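Long-range contacts in fimbrin (Schizosaccharomyces pombe, PDB 1RT8), which binds and crosslinks actin filaments, and takes part in cell polarity, cytokinesis, mating and spore formation: residues Met413-Asn418 / Ile430-Arg434; Phe433-Ser439 / Val498-Leu504. One frame throughout, in Å; residues are numbered along the deposited sequence.

Contact 1 (Met413-Asn418 / Ile430-Arg434); sequences MVAWAN and IRSFR
Val414 is the bump of this contact: its forked side chain pushes out from helix 410-421 and fills the hollow between Ile430 and Phe433 on the loop that follows the helix in the fourth calponin-homology domain. The two prongs have separate tasks. CG2 sits squarely above the Phe433 ring, 3.7 Å from its centroid and only 5° off the ring normal, a clear CH-pi contact. CG1, anti to the backbone N (chi1 176°), reaches the other way and lies 3.9 Å from CG1 of Ile430. At its rim the ring slots against the helix surface, with Met413 CB 3.7 Å from Phe433 CE1 and Ala417 CB near the ring plane by CE2, so that Phe433 is met both over one face and along its edge. Phe443 of helix 442-451 also packs on Ala417, Asn418 and Ile430, tying the same patch to a further helix of the domain.

One turn beyond Val414, the carboxamide of Asn418 clips the loop backbone at both polar atoms of Ile430. The two bonds hold the amide against a flip, since turning it over would set oxygen against oxygen. Its ND2 gives a hydrogen to Ile430 O, which lies close to the amide plane, and its OD1 accepts from Ile430 N at 2.8 Å, the N-H pointing almost straight at it (168°).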
loop_
_atom_site.group_PDB
_atom_site.type_symbol
_atom_site.label_atom_id
_atom_site.label_comp_id
_atom_site.label_asym_id
_atom_site.label_seq_id
_atom_site.Cartn_x
_atom_site.Cartn_y
_atom_site.Cartn_z
ATOM N N MET A 413 -15.858 1.475 24.122
ATOM C CA MET A 413 -15.372 2.239 22.965
ATOM C C MET A 413 -16.471 3.125 22.372
ATOM O O MET A 413 -16.223 4.289 22.030
ATOM C CB MET A 413 -14.811 1.290 21.897
ATOM C CG MET A 413 -13.560 0.555 22.351
ATOM S SD MET A 413 -12.919 -0.593 21.113
ATOM C CE MET A 413 -12.100 0.515 19.998
ATOM N N VAL A 414 -17.679 2.578 22.251
ATOM C CA VAL A 414 -18.818 3.335 21.728
ATOM C C VAL A 414 -19.084 4.541 22.638
ATOM O O VAL A 414 -19.359 5.639 22.160
ATOM C CB VAL A 414 -20.108 2.466 21.666
ATOM C CG1 VAL A 414 -21.293 3.315 21.204
ATOM C CG2 VAL A 414 -19.907 1.284 20.709
ATOM N N ALA A 415 -18.994 4.325 23.949
ATOM C CA ALA A 415 -19.210 5.383 24.936
ATOM C C ALA A 415 -18.133 6.470 24.819
ATOM O O ALA A 415 -18.429 7.662 24.959
ATOM C CB ALA A 415 -19.209 4.794 26.349
ATOM N N TRP A 416 -16.892 6.055 24.567
ATOM C CA TRP A 416 -15.788 6.999 24.409
ATOM C C TRP A 416 -16.031 7.816 23.149
ATOM O O TRP A 416 -15.881 9.037 23.148
ATOM C CB TRP A 416 -14.454 6.277 24.251
ATOM C CG TRP A 416 -13.298 7.215 24.038
ATOM C CD1 TRP A 416 -12.564 7.844 25.004
ATOM C CD2 TRP A 416 -12.744 7.633 22.780
ATOM N NE1 TRP A 416 -11.587 8.617 24.430
ATOM C CE2 TRP A 416 -11.672 8.506 23.067
ATOM C CE3 TRP A 416 -13.047 7.351 21.442
ATOM C CZ2 TRP A 416 -10.898 9.099 22.063
ATOM C CZ3 TRP A 416 -12.272 7.941 20.442
ATOM C CH2 TRP A 416 -11.211 8.803 20.760
ATOM N N ALA A 417 -16.396 7.128 22.074
ATOM C CA ALA A 417 -16.646 7.792 20.800
ATOM C C ALA A 417 -17.794 8.794 20.901
ATOM O O ALA A 417 -17.717 9.889 20.336
ATOM C CB ALA A 417 -16.940 6.751 19.716
ATOM N N ASN A 418 -18.855 8.426 21.614
ATOM C CA ASN A 418 -19.998 9.323 21.776
ATOM C C ASN A 418 -19.624 10.569 22.599
ATOM O O ASN A 418 -20.055 11.675 22.273
ATOM C CB ASN A 418 -21.178 8.597 22.435
ATOM C CG ASN A 418 -22.024 7.830 21.434
ATOM O OD1 ASN A 418 -22.246 8.287 20.312
ATOM N ND2 ASN A 418 -22.519 6.662 21.842
ATOM N N ILE A 430 -24.336 7.579 18.578
ATOM C CA ILE A 430 -24.598 6.256 18.038
ATOM C C ILE A 430 -24.979 5.239 19.103
ATOM O O ILE A 430 -24.642 5.381 20.280
ATOM C CB ILE A 430 -23.387 5.713 17.243
ATOM C CG1 ILE A 430 -22.180 5.530 18.166
ATOM C CG2 ILE A 430 -23.043 6.669 16.106
ATOM C CD1 ILE A 430 -21.024 4.802 17.492
ATOM N N ARG A 431 -25.701 4.215 18.669
ATOM C CA ARG A 431 -26.144 3.155 19.555
ATOM C C ARG A 431 -25.015 2.149 19.725
ATOM O O ARG A 431 -24.756 1.662 20.830
ATOM C CB ARG A 431 -27.374 2.471 18.961
ATOM C CG ARG A 431 -27.941 1.365 19.818
ATOM C CD ARG A 431 -29.264 0.864 19.253
ATOM N NE ARG A 431 -29.890 -0.109 20.143
ATOM C CZ ARG A 431 -30.220 0.139 21.407
ATOM N NH1 ARG A 431 -29.987 1.332 21.939
ATOM N NH2 ARG A 431 -30.783 -0.810 22.145
ATOM N N SER A 432 -24.339 1.859 18.615
ATOM C CA SER A 432 -23.231 0.913 18.595
ATOM C C SER A 432 -22.498 1.072 17.270
ATOM O O SER A 432 -22.953 1.799 16.397
ATOM C CB SER A 432 -23.766 -0.511 18.691
ATOM O OG SER A 432 -24.406 -0.863 17.478
ATOM N N PHE A 433 -21.386 0.363 17.105
ATOM C CA PHE A 433 -20.625 0.458 15.872
ATOM C C PHE A 433 -21.341 -0.215 14.701
ATOM O O PHE A 433 -20.773 -0.369 13.622
ATOM C CB PHE A 433 -19.230 -0.141 16.074
ATOM C CG PHE A 433 -18.353 0.667 16.994
ATOM C CD1 PHE A 433 -17.454 0.037 17.847
ATOM C CD2 PHE A 433 -18.426 2.060 17.009
ATOM C CE1 PHE A 433 -16.639 0.782 18.706
ATOM C CE2 PHE A 433 -17.615 2.807 17.864
ATOM C CZ PHE A 433 -16.720 2.161 18.714
ATOM N N ARG A 434 -22.593 -0.608 14.922
ATOM C CA ARG A 434 -23.402 -1.236 13.878
ATOM C C ARG A 434 -24.548 -0.304 13.504
ATOM O O ARG A 434 -25.367 -0.625 12.646
ATOM C CB ARG A 434 -23.992 -2.565 14.370
ATOM C CG ARG A 434 -22.963 -3.644 14.639
ATOM C CD ARG A 434 -23.589 -4.881 15.279
ATOM N NE ARG A 434 -23.197 -5.020 16.681
ATOM C CZ ARG A 434 -23.682 -4.282 17.673
ATOM N NH1 ARG A 434 -24.590 -3.351 17.427
ATOM N NH2 ARG A 434 -23.238 -4.455 18.910
#

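Contact 2 (Phe433-Ser439 / Val498-Leu504); sequences FRDPSIS and VRPRLVL
Phe433 and Leu504 set their side chains at about a right angle, the leucine coming in obliquely to the ring with CB 3.7 Å from Phe433 CD1 and its CG near CE1. Leu504 CG is anti to the backbone N (chi1 -171°), which carries the branch out along the CD1-CE1 side of the ring. Val503 crosses the phenylalanine obliquely at CD2, which its CG1 approaches to 3.7 Å, so neighbouring residues of helix 500-511 meet the ring at its CD2 and CD1 atoms, both from the side of its plane away from Val414. Replacing Phe433 by an alanine is likely to open a gap beside Val503 and Leu504 and to take from Val414 the ring on which it rests.

Val498 closes a helix in a Schellman motif and turns both methyls to the loop: CG1 lies 3.6 Å from Asp435 O, while CG2 comes 3.5 Å from Ser439 N and also packs on Ile438 CB. At the outer margin of the contact, Arg434 CG rests on Pro500 CB at 3.6 Å, the side chains again crossing at roughly a right angle. No hydrogen bond spans the contact; Phe433 O is buried without such a partner and meets the CA-H of Pro500 instead. Within the loop, Asp435 OD1 accepts from Ser437 N, forming an Asx turn at the start of the 3-10 segment 436-439.

Around this seam the helices of two calponin-homology domains converge: Asp410 of helix 410-421 reaches Leu504, helix 379-397 places Trp387 and Ile394 on Leu504, and Glu282 of helix 282-296 packs on Pro500.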
loop_
_atom_site.group_PDB
_atom_site.type_symbol
_atom_site.label_atom_id
_atom_site.label_comp_id
_atom_site.label_asym_id
_atom_site.label_seq_id
_atom_site.Cartn_x
_atom_site.Cartn_y
_atom_site.Cartn_z
ATOM N N PHE A 433 -21.386 0.363 17.105
ATOM C CA PHE A 433 -20.625 0.458 15.872
ATOM C C PHE A 433 -21.341 -0.215 14.701
ATOM O O PHE A 433 -20.773 -0.369 13.622
ATOM C CB PHE A 433 -19.230 -0.141 16.074
ATOM C CG PHE A 433 -18.353 0.667 16.994
ATOM C CD1 PHE A 433 -17.454 0.037 17.847
ATOM C CD2 PHE A 433 -18.426 2.060 17.009
ATOM C CE1 PHE A 433 -16.639 0.782 18.706
ATOM C CE2 PHE A 433 -17.615 2.807 17.864
ATOM C CZ PHE A 433 -16.720 2.161 18.714
ATOM N N ARG A 434 -22.593 -0.608 14.922
ATOM C CA ARG A 434 -23.402 -1.236 13.878
ATOM C C ARG A 434 -24.548 -0.304 13.504
ATOM O O ARG A 434 -25.367 -0.625 12.646
ATOM C CB ARG A 434 -23.992 -2.565 14.370
ATOM C CG ARG A 434 -22.963 -3.644 14.639
ATOM C CD ARG A 434 -23.589 -4.881 15.279
ATOM N NE ARG A 434 -23.197 -5.020 16.681
ATOM C CZ ARG A 434 -23.682 -4.282 17.673
ATOM N NH1 ARG A 434 -24.590 -3.351 17.427
ATOM N NH2 ARG A 434 -23.238 -4.455 18.910
ATOM N N ASP A 435 -24.598 0.851 14.157
ATOM C CA ASP A 435 -25.664 1.827 13.930
ATOM C C ASP A 435 -25.646 2.413 12.516
ATOM O O ASP A 435 -24.663 3.019 12.100
ATOM C CB ASP A 435 -25.550 2.959 14.959
ATOM C CG ASP A 435 -26.752 3.883 14.952
ATOM O OD1 ASP A 435 -27.252 4.212 13.856
ATOM O OD2 ASP A 435 -27.181 4.300 16.051
ATOM N N PRO A 436 -26.750 2.248 11.767
ATOM C CA PRO A 436 -26.909 2.742 10.392
ATOM C C PRO A 436 -26.559 4.218 10.194
ATOM O O PRO A 436 -26.048 4.596 9.143
ATOM C CB PRO A 436 -28.381 2.463 10.092
ATOM C CG PRO A 436 -28.651 1.220 10.909
ATOM C CD PRO A 436 -27.975 1.557 12.217
ATOM N N SER A 437 -26.846 5.049 11.193
ATOM C CA SER A 437 -26.547 6.476 11.095
ATOM C C SER A 437 -25.073 6.743 10.754
ATOM O O SER A 437 -24.752 7.725 10.084
ATOM C CB SER A 437 -26.907 7.186 12.405
ATOM O OG SER A 437 -26.061 6.774 13.471
ATOM N N ILE A 438 -24.178 5.869 11.208
ATOM C CA ILE A 438 -22.745 6.028 10.943
ATOM C C ILE A 438 -22.420 6.185 9.455
ATOM O O ILE A 438 -21.377 6.735 9.100
ATOM C CB ILE A 438 -21.946 4.818 11.518
ATOM C CG1 ILE A 438 -21.947 4.892 13.047
ATOM C CG2 ILE A 438 -20.515 4.801 10.970
ATOM C CD1 ILE A 438 -21.391 3.648 13.736
ATOM N N SER A 439 -23.328 5.724 8.591
ATOM C CA SER A 439 -23.135 5.782 7.137
ATOM C C SER A 439 -22.895 7.169 6.537
ATOM O O SER A 439 -22.208 7.300 5.523
ATOM C CB SER A 439 -24.331 5.133 6.424
ATOM O OG SER A 439 -25.522 5.878 6.625
ATOM N N VAL A 498 -20.846 1.012 6.965
ATOM C CA VAL A 498 -20.932 0.638 8.373
ATOM C C VAL A 498 -20.550 -0.813 8.664
ATOM O O VAL A 498 -21.328 -1.566 9.246
ATOM C CB VAL A 498 -22.351 0.893 8.936
ATOM C CG1 VAL A 498 -22.326 0.803 10.456
ATOM C CG2 VAL A 498 -22.846 2.262 8.497
ATOM N N ARG A 499 -19.354 -1.206 8.241
ATOM C CA ARG A 499 -18.865 -2.556 8.486
ATOM C C ARG A 499 -18.333 -2.471 9.917
ATOM O O ARG A 499 -17.250 -1.952 10.156
ATOM C CB ARG A 499 -17.785 -2.884 7.456
ATOM C CG ARG A 499 -18.388 -2.890 6.039
ATOM C CD ARG A 499 -17.381 -2.958 4.882
ATOM N NE ARG A 499 -18.096 -3.180 3.621
ATOM C CZ ARG A 499 -17.887 -2.500 2.500
ATOM N NH1 ARG A 499 -16.969 -1.537 2.459
ATOM N NH2 ARG A 499 -18.614 -2.771 1.419
ATOM N N PRO A 500 -19.119 -2.968 10.887
ATOM C CA PRO A 500 -18.825 -2.974 12.327
ATOM C C PRO A 500 -17.398 -3.185 12.809
ATOM O O PRO A 500 -16.895 -2.377 13.580
ATOM C CB PRO A 500 -19.808 -4.009 12.885
ATOM C CG PRO A 500 -20.123 -4.868 11.701
ATOM C CD PRO A 500 -20.248 -3.867 10.599
ATOM N N ARG A 501 -16.747 -4.260 12.386
ATOM C CA ARG A 501 -15.375 -4.498 12.823
ATOM C C ARG A 501 -14.419 -3.437 12.294
ATOM O O ARG A 501 -13.451 -3.066 12.964
ATOM C CB ARG A 501 -14.885 -5.866 12.360
ATOM C CG ARG A 501 -15.653 -7.022 12.945
ATOM C CD ARG A 501 -15.152 -8.300 12.339
ATOM N NE ARG A 501 -15.715 -9.457 13.003
ATOM C CZ ARG A 501 -15.611 -10.698 12.544
ATOM N NH1 ARG A 501 -14.968 -10.933 11.409
ATOM N NH2 ARG A 501 -16.139 -11.701 13.231
ATOM N N LEU A 502 -14.685 -2.954 11.089
ATOM C CA LEU A 502 -13.810 -1.961 10.500
ATOM C C LEU A 502 -14.052 -0.607 11.146
ATOM O O LEU A 502 -13.122 0.186 11.292
ATOM C CB LEU A 502 -14.004 -1.920 8.982
ATOM C CG LEU A 502 -13.831 -3.299 8.318
ATOM C CD1 LEU A 502 -13.850 -3.178 6.787
ATOM C CD2 LEU A 502 -12.516 -3.922 8.766
ATOM N N VAL A 503 -15.289 -0.346 11.555
ATOM C CA VAL A 503 -15.578 0.914 12.225
ATOM C C VAL A 503 -14.866 0.895 13.577
ATOM O O VAL A 503 -14.276 1.889 13.990
ATOM C CB VAL A 503 -17.095 1.118 12.471
ATOM C CG1 VAL A 503 -17.313 2.280 13.457
ATOM C CG2 VAL A 503 -17.811 1.414 11.145
ATOM N N LEU A 504 -14.903 -0.241 14.262
ATOM C CA LEU A 504 -14.262 -0.333 15.572
ATOM C C LEU A 504 -12.751 -0.151 15.452
ATOM O O LEU A 504 -12.138 0.508 16.294
ATOM C CB LEU A 504 -14.620 -1.663 16.258
ATOM C CG LEU A 504 -14.202 -1.825 17.734
ATOM C CD1 LEU A 504 -15.073 -2.870 18.445
ATOM C CD2 LEU A 504 -12.743 -2.196 17.796
#

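The centres of contacts 1 and 2 lie about 9 Å apart, both within the fourth calponin-homology domain and so in the second actin-binding region. Along the chain, helix 410-421 comes first, then the loop 430-439 and, after some sixty residues, helix 500-511. The loop belongs to both contacts, which share Phe433 and Arg434, and thus bridges an early and a late helix of the domain. They also touch directly: Met413 CE packs 3.6 Å from Leu504 CD2, and Ile430 CG2 meets Ile438 CG1 at 3.7 Å. For the domain this means that two helices far apart in sequence are packed through one loop, with the Phe433 ring between them.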